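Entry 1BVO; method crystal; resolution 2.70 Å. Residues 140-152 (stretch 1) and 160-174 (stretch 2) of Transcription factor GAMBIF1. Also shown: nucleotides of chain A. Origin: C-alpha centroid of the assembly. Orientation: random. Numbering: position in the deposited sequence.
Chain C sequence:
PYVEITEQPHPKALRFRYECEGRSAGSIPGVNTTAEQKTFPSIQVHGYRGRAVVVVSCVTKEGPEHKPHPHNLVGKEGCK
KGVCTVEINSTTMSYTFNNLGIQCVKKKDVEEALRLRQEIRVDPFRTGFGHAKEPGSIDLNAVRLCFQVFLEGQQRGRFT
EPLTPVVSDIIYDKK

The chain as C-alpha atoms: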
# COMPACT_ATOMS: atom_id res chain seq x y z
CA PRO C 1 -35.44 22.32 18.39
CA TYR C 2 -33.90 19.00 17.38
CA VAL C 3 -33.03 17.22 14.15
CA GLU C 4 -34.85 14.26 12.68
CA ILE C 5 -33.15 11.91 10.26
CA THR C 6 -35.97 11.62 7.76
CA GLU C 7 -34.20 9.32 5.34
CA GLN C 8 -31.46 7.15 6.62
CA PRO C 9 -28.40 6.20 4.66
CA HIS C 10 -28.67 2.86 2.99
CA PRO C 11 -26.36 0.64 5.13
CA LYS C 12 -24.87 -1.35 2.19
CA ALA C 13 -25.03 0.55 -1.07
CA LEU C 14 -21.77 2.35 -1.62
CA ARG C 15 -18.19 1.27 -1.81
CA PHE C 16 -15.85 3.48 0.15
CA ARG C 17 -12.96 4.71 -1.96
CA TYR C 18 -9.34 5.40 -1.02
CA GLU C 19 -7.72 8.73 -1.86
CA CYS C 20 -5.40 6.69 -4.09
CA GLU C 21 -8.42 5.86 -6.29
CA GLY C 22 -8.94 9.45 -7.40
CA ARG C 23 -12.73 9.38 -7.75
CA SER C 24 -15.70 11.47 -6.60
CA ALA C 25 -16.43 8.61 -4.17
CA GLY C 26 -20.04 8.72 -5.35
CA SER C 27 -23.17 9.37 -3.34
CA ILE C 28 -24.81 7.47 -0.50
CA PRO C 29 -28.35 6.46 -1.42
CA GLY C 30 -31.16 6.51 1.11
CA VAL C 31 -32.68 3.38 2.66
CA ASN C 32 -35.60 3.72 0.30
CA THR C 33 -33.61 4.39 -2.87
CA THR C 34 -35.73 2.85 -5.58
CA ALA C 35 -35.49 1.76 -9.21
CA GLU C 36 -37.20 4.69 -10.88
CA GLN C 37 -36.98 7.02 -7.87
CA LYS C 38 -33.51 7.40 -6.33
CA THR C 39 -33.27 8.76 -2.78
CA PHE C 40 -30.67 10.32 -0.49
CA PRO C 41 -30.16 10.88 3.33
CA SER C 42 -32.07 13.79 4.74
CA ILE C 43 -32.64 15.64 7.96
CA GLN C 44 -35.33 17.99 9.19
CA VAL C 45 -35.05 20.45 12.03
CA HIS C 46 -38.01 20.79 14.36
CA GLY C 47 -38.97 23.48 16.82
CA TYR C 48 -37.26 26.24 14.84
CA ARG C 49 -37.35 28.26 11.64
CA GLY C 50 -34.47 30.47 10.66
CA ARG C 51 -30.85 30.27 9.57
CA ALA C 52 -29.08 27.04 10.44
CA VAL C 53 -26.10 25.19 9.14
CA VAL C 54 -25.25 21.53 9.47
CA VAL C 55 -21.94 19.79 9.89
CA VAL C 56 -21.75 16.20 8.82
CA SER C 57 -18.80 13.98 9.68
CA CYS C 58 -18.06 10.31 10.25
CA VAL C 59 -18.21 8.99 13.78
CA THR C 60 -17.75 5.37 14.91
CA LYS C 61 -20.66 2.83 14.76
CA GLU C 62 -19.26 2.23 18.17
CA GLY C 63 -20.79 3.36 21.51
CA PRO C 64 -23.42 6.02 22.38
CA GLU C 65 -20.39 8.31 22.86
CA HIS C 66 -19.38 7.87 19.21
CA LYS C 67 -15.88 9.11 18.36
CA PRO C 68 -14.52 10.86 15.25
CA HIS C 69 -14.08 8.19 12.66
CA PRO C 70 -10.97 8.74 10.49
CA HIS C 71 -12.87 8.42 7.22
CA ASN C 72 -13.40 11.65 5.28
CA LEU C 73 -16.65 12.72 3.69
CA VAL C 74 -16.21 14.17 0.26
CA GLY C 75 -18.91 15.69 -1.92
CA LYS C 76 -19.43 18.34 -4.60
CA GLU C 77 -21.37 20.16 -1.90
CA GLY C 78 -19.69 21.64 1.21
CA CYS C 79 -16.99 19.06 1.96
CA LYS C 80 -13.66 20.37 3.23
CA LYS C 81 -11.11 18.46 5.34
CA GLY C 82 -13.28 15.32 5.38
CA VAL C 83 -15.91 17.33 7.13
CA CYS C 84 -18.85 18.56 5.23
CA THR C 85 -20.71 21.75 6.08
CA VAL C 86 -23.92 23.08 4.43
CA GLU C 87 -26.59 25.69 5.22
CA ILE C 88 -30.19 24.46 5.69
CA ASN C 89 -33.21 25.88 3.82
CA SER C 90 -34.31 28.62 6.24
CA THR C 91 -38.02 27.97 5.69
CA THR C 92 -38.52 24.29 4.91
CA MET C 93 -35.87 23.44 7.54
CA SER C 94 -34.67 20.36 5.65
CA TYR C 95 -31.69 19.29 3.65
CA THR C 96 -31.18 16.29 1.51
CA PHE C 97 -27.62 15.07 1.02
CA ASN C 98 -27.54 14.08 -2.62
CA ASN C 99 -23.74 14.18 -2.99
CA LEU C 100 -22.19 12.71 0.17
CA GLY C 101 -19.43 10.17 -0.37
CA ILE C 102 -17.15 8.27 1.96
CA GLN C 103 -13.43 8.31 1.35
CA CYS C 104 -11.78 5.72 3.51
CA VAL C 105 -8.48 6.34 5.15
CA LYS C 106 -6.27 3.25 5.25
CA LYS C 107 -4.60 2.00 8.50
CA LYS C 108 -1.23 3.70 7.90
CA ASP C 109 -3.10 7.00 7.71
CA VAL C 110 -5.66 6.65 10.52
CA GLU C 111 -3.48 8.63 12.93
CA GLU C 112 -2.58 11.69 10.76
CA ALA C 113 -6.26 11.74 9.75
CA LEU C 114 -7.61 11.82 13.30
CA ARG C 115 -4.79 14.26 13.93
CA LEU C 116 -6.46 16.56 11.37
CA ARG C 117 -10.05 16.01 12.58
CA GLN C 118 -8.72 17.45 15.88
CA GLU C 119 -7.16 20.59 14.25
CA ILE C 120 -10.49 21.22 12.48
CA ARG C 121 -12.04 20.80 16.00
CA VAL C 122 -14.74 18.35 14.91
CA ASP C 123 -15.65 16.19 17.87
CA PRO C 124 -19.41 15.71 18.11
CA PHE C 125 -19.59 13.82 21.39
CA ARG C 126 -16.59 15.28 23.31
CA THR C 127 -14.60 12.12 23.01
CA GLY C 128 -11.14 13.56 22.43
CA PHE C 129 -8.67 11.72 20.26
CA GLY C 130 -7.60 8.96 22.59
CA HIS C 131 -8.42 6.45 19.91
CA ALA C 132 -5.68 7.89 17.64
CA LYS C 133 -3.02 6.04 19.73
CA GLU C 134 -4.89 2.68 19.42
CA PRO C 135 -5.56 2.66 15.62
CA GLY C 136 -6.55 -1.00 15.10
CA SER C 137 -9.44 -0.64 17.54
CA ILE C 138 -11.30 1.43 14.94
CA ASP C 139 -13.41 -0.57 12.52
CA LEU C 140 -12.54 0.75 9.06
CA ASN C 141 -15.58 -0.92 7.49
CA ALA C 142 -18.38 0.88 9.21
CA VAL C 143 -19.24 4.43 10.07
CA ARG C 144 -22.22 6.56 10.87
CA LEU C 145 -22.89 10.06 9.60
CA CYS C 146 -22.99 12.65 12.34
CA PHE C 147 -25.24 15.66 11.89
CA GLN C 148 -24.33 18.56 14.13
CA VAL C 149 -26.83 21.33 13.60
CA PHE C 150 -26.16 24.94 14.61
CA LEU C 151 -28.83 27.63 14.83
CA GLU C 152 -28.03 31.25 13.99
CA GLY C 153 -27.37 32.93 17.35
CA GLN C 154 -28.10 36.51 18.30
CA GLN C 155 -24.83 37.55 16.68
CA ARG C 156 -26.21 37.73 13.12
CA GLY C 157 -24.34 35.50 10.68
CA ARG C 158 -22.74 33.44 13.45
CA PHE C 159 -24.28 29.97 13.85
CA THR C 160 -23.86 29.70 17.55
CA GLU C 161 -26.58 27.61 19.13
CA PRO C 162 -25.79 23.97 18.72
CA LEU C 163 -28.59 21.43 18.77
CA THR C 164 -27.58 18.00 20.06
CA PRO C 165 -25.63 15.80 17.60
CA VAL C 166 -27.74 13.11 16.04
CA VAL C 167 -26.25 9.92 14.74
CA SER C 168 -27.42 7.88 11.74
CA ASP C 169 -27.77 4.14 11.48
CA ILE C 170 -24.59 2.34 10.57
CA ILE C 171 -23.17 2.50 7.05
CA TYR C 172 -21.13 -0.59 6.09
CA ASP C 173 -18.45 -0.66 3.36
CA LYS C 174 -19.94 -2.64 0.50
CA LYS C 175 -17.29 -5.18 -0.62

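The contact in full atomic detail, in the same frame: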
# COMPACT_ATOMS: atom_id res chain seq x y z
N LEU C 140 -12.57 0.01 10.31
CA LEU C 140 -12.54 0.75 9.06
C LEU C 140 -13.54 0.28 8.00
O LEU C 140 -13.40 0.62 6.82
CB LEU C 140 -11.13 0.76 8.48
CG LEU C 140 -10.10 1.40 9.41
CD1 LEU C 140 -8.76 1.45 8.72
CD2 LEU C 140 -10.55 2.79 9.81
N ASN C 141 -14.57 -0.44 8.42
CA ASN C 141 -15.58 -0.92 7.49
C ASN C 141 -16.98 -0.48 7.82
O ASN C 141 -17.95 -0.92 7.19
CB ASN C 141 -15.55 -2.43 7.40
CG ASN C 141 -14.73 -2.89 6.24
OD1 ASN C 141 -13.49 -2.73 6.23
ND2 ASN C 141 -15.41 -3.44 5.22
N ALA C 142 -17.08 0.39 8.80
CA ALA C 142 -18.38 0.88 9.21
C ALA C 142 -18.20 2.27 9.79
O ALA C 142 -17.16 2.60 10.36
CB ALA C 142 -19.00 -0.05 10.22
N VAL C 143 -19.24 3.07 9.59
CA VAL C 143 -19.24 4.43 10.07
C VAL C 143 -20.68 4.81 10.25
O VAL C 143 -21.59 4.04 9.96
CB VAL C 143 -18.75 5.42 8.99
CG1 VAL C 143 -17.26 5.28 8.75
CG2 VAL C 143 -19.52 5.18 7.69
N ARG C 144 -20.89 6.01 10.75
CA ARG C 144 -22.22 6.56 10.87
C ARG C 144 -21.97 8.03 10.54
O ARG C 144 -20.86 8.56 10.71
CB ARG C 144 -22.77 6.47 12.28
CG ARG C 144 -22.92 5.10 12.88
CD ARG C 144 -23.50 5.31 14.27
NE ARG C 144 -23.54 4.14 15.13
CZ ARG C 144 -24.64 3.45 15.39
NH1 ARG C 144 -25.80 3.81 14.86
NH2 ARG C 144 -24.58 2.41 16.21
N LEU C 145 -22.98 8.66 9.95
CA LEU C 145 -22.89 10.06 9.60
C LEU C 145 -23.34 10.81 10.83
O LEU C 145 -24.32 10.43 11.48
CB LEU C 145 -23.83 10.37 8.43
CG LEU C 145 -23.51 9.61 7.15
CD1 LEU C 145 -24.60 9.84 6.12
CD2 LEU C 145 -22.16 10.04 6.63
N CYS C 146 -22.61 11.86 11.18
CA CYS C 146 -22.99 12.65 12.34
C CYS C 146 -23.49 14.01 11.86
O CYS C 146 -22.82 14.68 11.05
CB CYS C 146 -21.82 12.85 13.28
SG CYS C 146 -22.36 13.50 14.88
N PHE C 147 -24.68 14.39 12.30
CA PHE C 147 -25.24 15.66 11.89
C PHE C 147 -25.27 16.64 13.05
O PHE C 147 -26.10 16.52 13.94
CB PHE C 147 -26.66 15.48 11.34
CG PHE C 147 -26.74 14.53 10.17
CD1 PHE C 147 -26.56 14.98 8.87
CD2 PHE C 147 -27.01 13.18 10.37
CE1 PHE C 147 -26.64 14.10 7.79
CE2 PHE C 147 -27.08 12.30 9.30
CZ PHE C 147 -26.90 12.76 8.00
N GLN C 148 -24.32 17.56 13.07
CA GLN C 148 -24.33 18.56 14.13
C GLN C 148 -24.98 19.79 13.55
O GLN C 148 -24.44 20.39 12.61
CB GLN C 148 -22.94 18.95 14.56
CG GLN C 148 -22.23 17.97 15.40
CD GLN C 148 -20.83 18.38 15.52
OE1 GLN C 148 -20.06 18.29 14.54
NE2 GLN C 148 -20.48 18.96 16.66
N VAL C 149 -26.13 20.17 14.10
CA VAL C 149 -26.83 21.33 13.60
C VAL C 149 -26.58 22.53 14.50
O VAL C 149 -26.49 22.39 15.73
CB VAL C 149 -28.35 21.06 13.44
CG1 VAL C 149 -29.14 22.35 13.45
CG2 VAL C 149 -28.60 20.33 12.12
N PHE C 150 -26.40 23.70 13.88
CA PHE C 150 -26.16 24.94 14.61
C PHE C 150 -27.14 26.02 14.14
O PHE C 150 -27.24 26.32 12.94
CB PHE C 150 -24.74 25.47 14.38
CG PHE C 150 -23.65 24.55 14.84
CD1 PHE C 150 -23.27 24.49 16.18
CD2 PHE C 150 -22.94 23.78 13.92
CE1 PHE C 150 -22.20 23.69 16.60
CE2 PHE C 150 -21.88 22.97 14.32
CZ PHE C 150 -21.51 22.92 15.67
N LEU C 151 -27.89 26.56 15.09
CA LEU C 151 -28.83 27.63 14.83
C LEU C 151 -28.11 28.96 14.81
O LEU C 151 -27.08 29.11 15.46
CB LEU C 151 -29.87 27.65 15.93
CG LEU C 151 -30.49 26.28 16.05
CD1 LEU C 151 -31.75 26.39 16.85
CD2 LEU C 151 -30.80 25.74 14.65
N GLU C 152 -28.64 29.92 14.04
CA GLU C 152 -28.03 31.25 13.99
C GLU C 152 -28.20 31.74 15.44
O GLU C 152 -29.18 31.38 16.10
CB GLU C 152 -28.78 32.18 13.01
CG GLU C 152 -28.02 33.47 12.68
CD GLU C 152 -28.82 34.49 11.86
OE1 GLU C 152 -30.06 34.44 11.84
OE2 GLU C 152 -28.20 35.39 11.24
N THR C 160 -24.28 29.92 16.19
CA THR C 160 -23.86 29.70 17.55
C THR C 160 -24.52 28.63 18.40
O THR C 160 -23.84 27.90 19.13
CB THR C 160 -23.97 31.06 18.22
OG1 THR C 160 -22.80 31.82 17.94
CG2 THR C 160 -24.22 30.96 19.71
N GLU C 161 -25.83 28.55 18.33
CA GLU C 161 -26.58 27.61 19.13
C GLU C 161 -26.54 26.23 18.55
O GLU C 161 -27.02 25.98 17.45
CB GLU C 161 -28.03 28.07 19.30
CG GLU C 161 -28.15 29.45 19.93
CD GLU C 161 -27.34 29.58 21.22
OE1 GLU C 161 -26.97 28.56 21.84
OE2 GLU C 161 -27.07 30.74 21.61
N PRO C 162 -25.86 25.32 19.25
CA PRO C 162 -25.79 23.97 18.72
C PRO C 162 -26.92 23.12 19.25
O PRO C 162 -27.32 23.24 20.41
CB PRO C 162 -24.43 23.49 19.19
CG PRO C 162 -24.29 24.13 20.52
CD PRO C 162 -24.95 25.50 20.39
N LEU C 163 -27.54 22.35 18.36
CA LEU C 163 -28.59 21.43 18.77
C LEU C 163 -27.74 20.20 19.05
O LEU C 163 -26.58 20.12 18.64
CB LEU C 163 -29.58 21.15 17.64
CG LEU C 163 -30.42 22.33 17.14
CD1 LEU C 163 -31.54 21.82 16.26
CD2 LEU C 163 -30.98 23.11 18.32
N THR C 164 -28.32 19.21 19.73
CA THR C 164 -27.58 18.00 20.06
C THR C 164 -27.31 17.12 18.86
O THR C 164 -28.22 16.82 18.08
CB THR C 164 -28.28 17.20 21.20
OG1 THR C 164 -28.49 15.85 20.79
CG2 THR C 164 -29.62 17.83 21.58
N PRO C 165 -26.05 16.67 18.70
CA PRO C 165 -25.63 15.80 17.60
C PRO C 165 -26.57 14.62 17.53
O PRO C 165 -27.07 14.12 18.53
CB PRO C 165 -24.23 15.38 18.02
CG PRO C 165 -23.73 16.58 18.74
CD PRO C 165 -24.92 16.92 19.61
N VAL C 166 -26.85 14.23 16.31
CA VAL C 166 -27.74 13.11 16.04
C VAL C 166 -26.93 12.19 15.15
O VAL C 166 -26.20 12.64 14.25
CB VAL C 166 -29.06 13.61 15.42
CG1 VAL C 166 -29.69 12.55 14.57
CG2 VAL C 166 -30.01 14.00 16.55
N VAL C 167 -27.01 10.91 15.46
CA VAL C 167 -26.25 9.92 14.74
C VAL C 167 -27.18 9.04 13.90
O VAL C 167 -28.33 8.83 14.27
CB VAL C 167 -25.35 9.16 15.74
CG1 VAL C 167 -25.38 7.67 15.51
CG2 VAL C 167 -23.94 9.72 15.69
N SER C 168 -26.70 8.70 12.70
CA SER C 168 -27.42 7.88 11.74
C SER C 168 -27.15 6.41 11.97
O SER C 168 -26.16 6.04 12.63
CB SER C 168 -26.90 8.20 10.33
OG SER C 168 -25.58 7.69 10.17
N ASP C 169 -27.97 5.57 11.36
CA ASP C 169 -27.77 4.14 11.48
C ASP C 169 -26.43 3.84 10.84
O ASP C 169 -25.89 4.67 10.10
CB ASP C 169 -28.89 3.37 10.80
CG ASP C 169 -30.24 3.62 11.45
OD1 ASP C 169 -30.29 4.34 12.48
OD2 ASP C 169 -31.25 3.10 10.93
N ILE C 170 -25.88 2.66 11.13
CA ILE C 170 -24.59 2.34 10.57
C ILE C 170 -24.56 2.14 9.06
O ILE C 170 -25.51 1.64 8.45
CB ILE C 170 -23.99 1.14 11.28
CG1 ILE C 170 -23.88 1.46 12.77
CG2 ILE C 170 -22.60 0.84 10.71
CD1 ILE C 170 -23.73 0.26 13.66
N ILE C 171 -23.46 2.61 8.48
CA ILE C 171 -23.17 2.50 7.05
C ILE C 171 -21.96 1.56 6.99
O ILE C 171 -20.91 1.87 7.59
CB ILE C 171 -22.77 3.84 6.44
CG1 ILE C 171 -23.96 4.79 6.42
CG2 ILE C 171 -22.22 3.64 5.04
CD1 ILE C 171 -23.57 6.20 6.13
N TYR C 172 -22.12 0.46 6.26
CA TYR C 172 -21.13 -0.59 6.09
C TYR C 172 -20.48 -0.62 4.71
O TYR C 172 -21.17 -0.76 3.71
CB TYR C 172 -21.80 -1.96 6.30
CG TYR C 172 -22.42 -2.20 7.67
CD1 TYR C 172 -21.63 -2.19 8.82
CD2 TYR C 172 -23.79 -2.42 7.82
CE1 TYR C 172 -22.18 -2.37 10.07
CE2 TYR C 172 -24.36 -2.61 9.08
CZ TYR C 172 -23.54 -2.57 10.20
OH TYR C 172 -24.07 -2.68 11.47
N ASP C 173 -19.15 -0.61 4.65
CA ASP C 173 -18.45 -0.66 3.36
C ASP C 173 -18.84 -1.90 2.56
O ASP C 173 -18.60 -3.04 2.98
CB ASP C 173 -16.93 -0.61 3.51
CG ASP C 173 -16.21 -0.47 2.17
OD1 ASP C 173 -16.86 -0.52 1.10
OD2 ASP C 173 -14.98 -0.28 2.18
N LYS C 174 -19.46 -1.63 1.42
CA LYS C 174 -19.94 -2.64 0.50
C LYS C 174 -18.79 -3.23 -0.32
O LYS C 174 -18.33 -2.61 -1.29
CB LYS C 174 -20.99 -2.02 -0.42
CG LYS C 174 -21.57 -2.99 -1.41
CD LYS C 174 -22.56 -2.37 -2.36
CE LYS C 174 -22.88 -3.38 -3.45
NZ LYS C 174 -23.63 -2.83 -4.59
P DG A 4 -22.53 -2.38 -8.11
OP1 DG A 4 -23.64 -3.42 -8.08
OP2 DG A 4 -22.47 -1.62 -6.82
O5' DG A 4 -21.33 -3.33 -8.41
C5' DG A 4 -21.23 -3.96 -9.66
C4' DG A 4 -19.82 -4.54 -9.76
O4' DG A 4 -18.81 -3.50 -9.80
C3' DG A 4 -19.45 -5.27 -8.48
O3' DG A 4 -18.75 -6.44 -8.89
C2' DG A 4 -18.46 -4.34 -7.76
C1' DG A 4 -17.71 -3.82 -8.99
N9 DG A 4 -16.84 -2.64 -8.83
C8 DG A 4 -16.88 -1.51 -8.03
N7 DG A 4 -15.91 -0.64 -8.15
C5 DG A 4 -15.12 -1.29 -9.13
C6 DG A 4 -13.89 -0.86 -9.71
O6 DG A 4 -13.29 0.21 -9.38
N1 DG A 4 -13.40 -1.74 -10.66
C2 DG A 4 -14.06 -2.90 -10.98
N2 DG A 4 -13.38 -3.55 -11.95
N3 DG A 4 -15.19 -3.33 -10.46
C4 DG A 4 -15.66 -2.46 -9.56
O HOH W 1 -27.39 18.21 15.83
O HOH W 2 -24.48 20.38 17.05

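From Ala142 the first stretch runs on as one long strand, and residues 160-174 run back along it in the antiparallel sense, pairing as short ladders rather than one unbroken strand. The register shifts by one residue between Val143 and Cys146 and again between Phe147 and Phe150. Near the loop that joins the stretches, Leu151 N donates to Glu161 O (2.6 Å), Glu161 N returns to Leu151 O (3.2 Å), and Leu163 N reaches Val149 O (2.8 Å). In the middle, Phe147 N bonds Val166 O (3.0 Å), while the return bond from Val166 N to Phe147 O (3.4 Å) is weak. At the far end Val143 and Ile171 exchange two bonds, Val143 N to Ile171 O (2.9 Å) and Ile171 N to Val143 O (2.8 Å), and Asp173 N donates to Asn141 O (2.8 Å).

Water and a serine serve the backbone at the shifts. Water 1 accepts from Val149 N (2.9 Å) and lies 2.8 Å from Phe147 O; water 2 donates to Val149 O (3.1 Å) and Leu163 O (2.6 Å), linking the stretches. At the other shift, Leu145 N donates to Ser168 OG (2.8 Å) and Ser168 N to Leu145 O (3.2 Å). The p rotamer of Ser168 also lets OG donate to Asp169 O (3.0 Å), so this buried hydroxyl both accepts and donates.

Side chains alternate between the faces of the sheet. On the face of Val143, Phe147 and Leu151, branched aliphatic groups pack: Val143 CG2 meets Ile171 CB (3.7 Å), Leu145 CG meets Ile171 CD1 (3.6 Å), and Leu163 touches both Val149 (CD1 to CG1, 3.7 Å) and Leu151 (CD2 to CD1, 3.7 Å). All six of these aliphatic residues are buried, which suits side chains with no polar group to satisfy. The Phe147 ring turns its edge to Ser168, CE2 to CB at 4.2 Å.

On the face of Ala142, Cys146 and Phe150, the small Ala142 CB fits against Ile170 CG2 and Tyr172 CD1, each 3.7 Å away. Cys146 SG lies 4.1 Å from Pro165 CB, and Phe150 CD1 approaches Pro162 CB to 3.4 Å. Arg144, the residue most covered by the other stretch, is extended: Ile170 CG1 lies over one guanidinium face, 3.4 Å from Arg144 CZ, while Arg144 NH1 donates at the edge to Ser168 O (3.2 Å). Beyond the pairing, extended Lys174 sends NZ to DG4 OP2 (2.8 Å), a phosphate contact fitting a transcription factor.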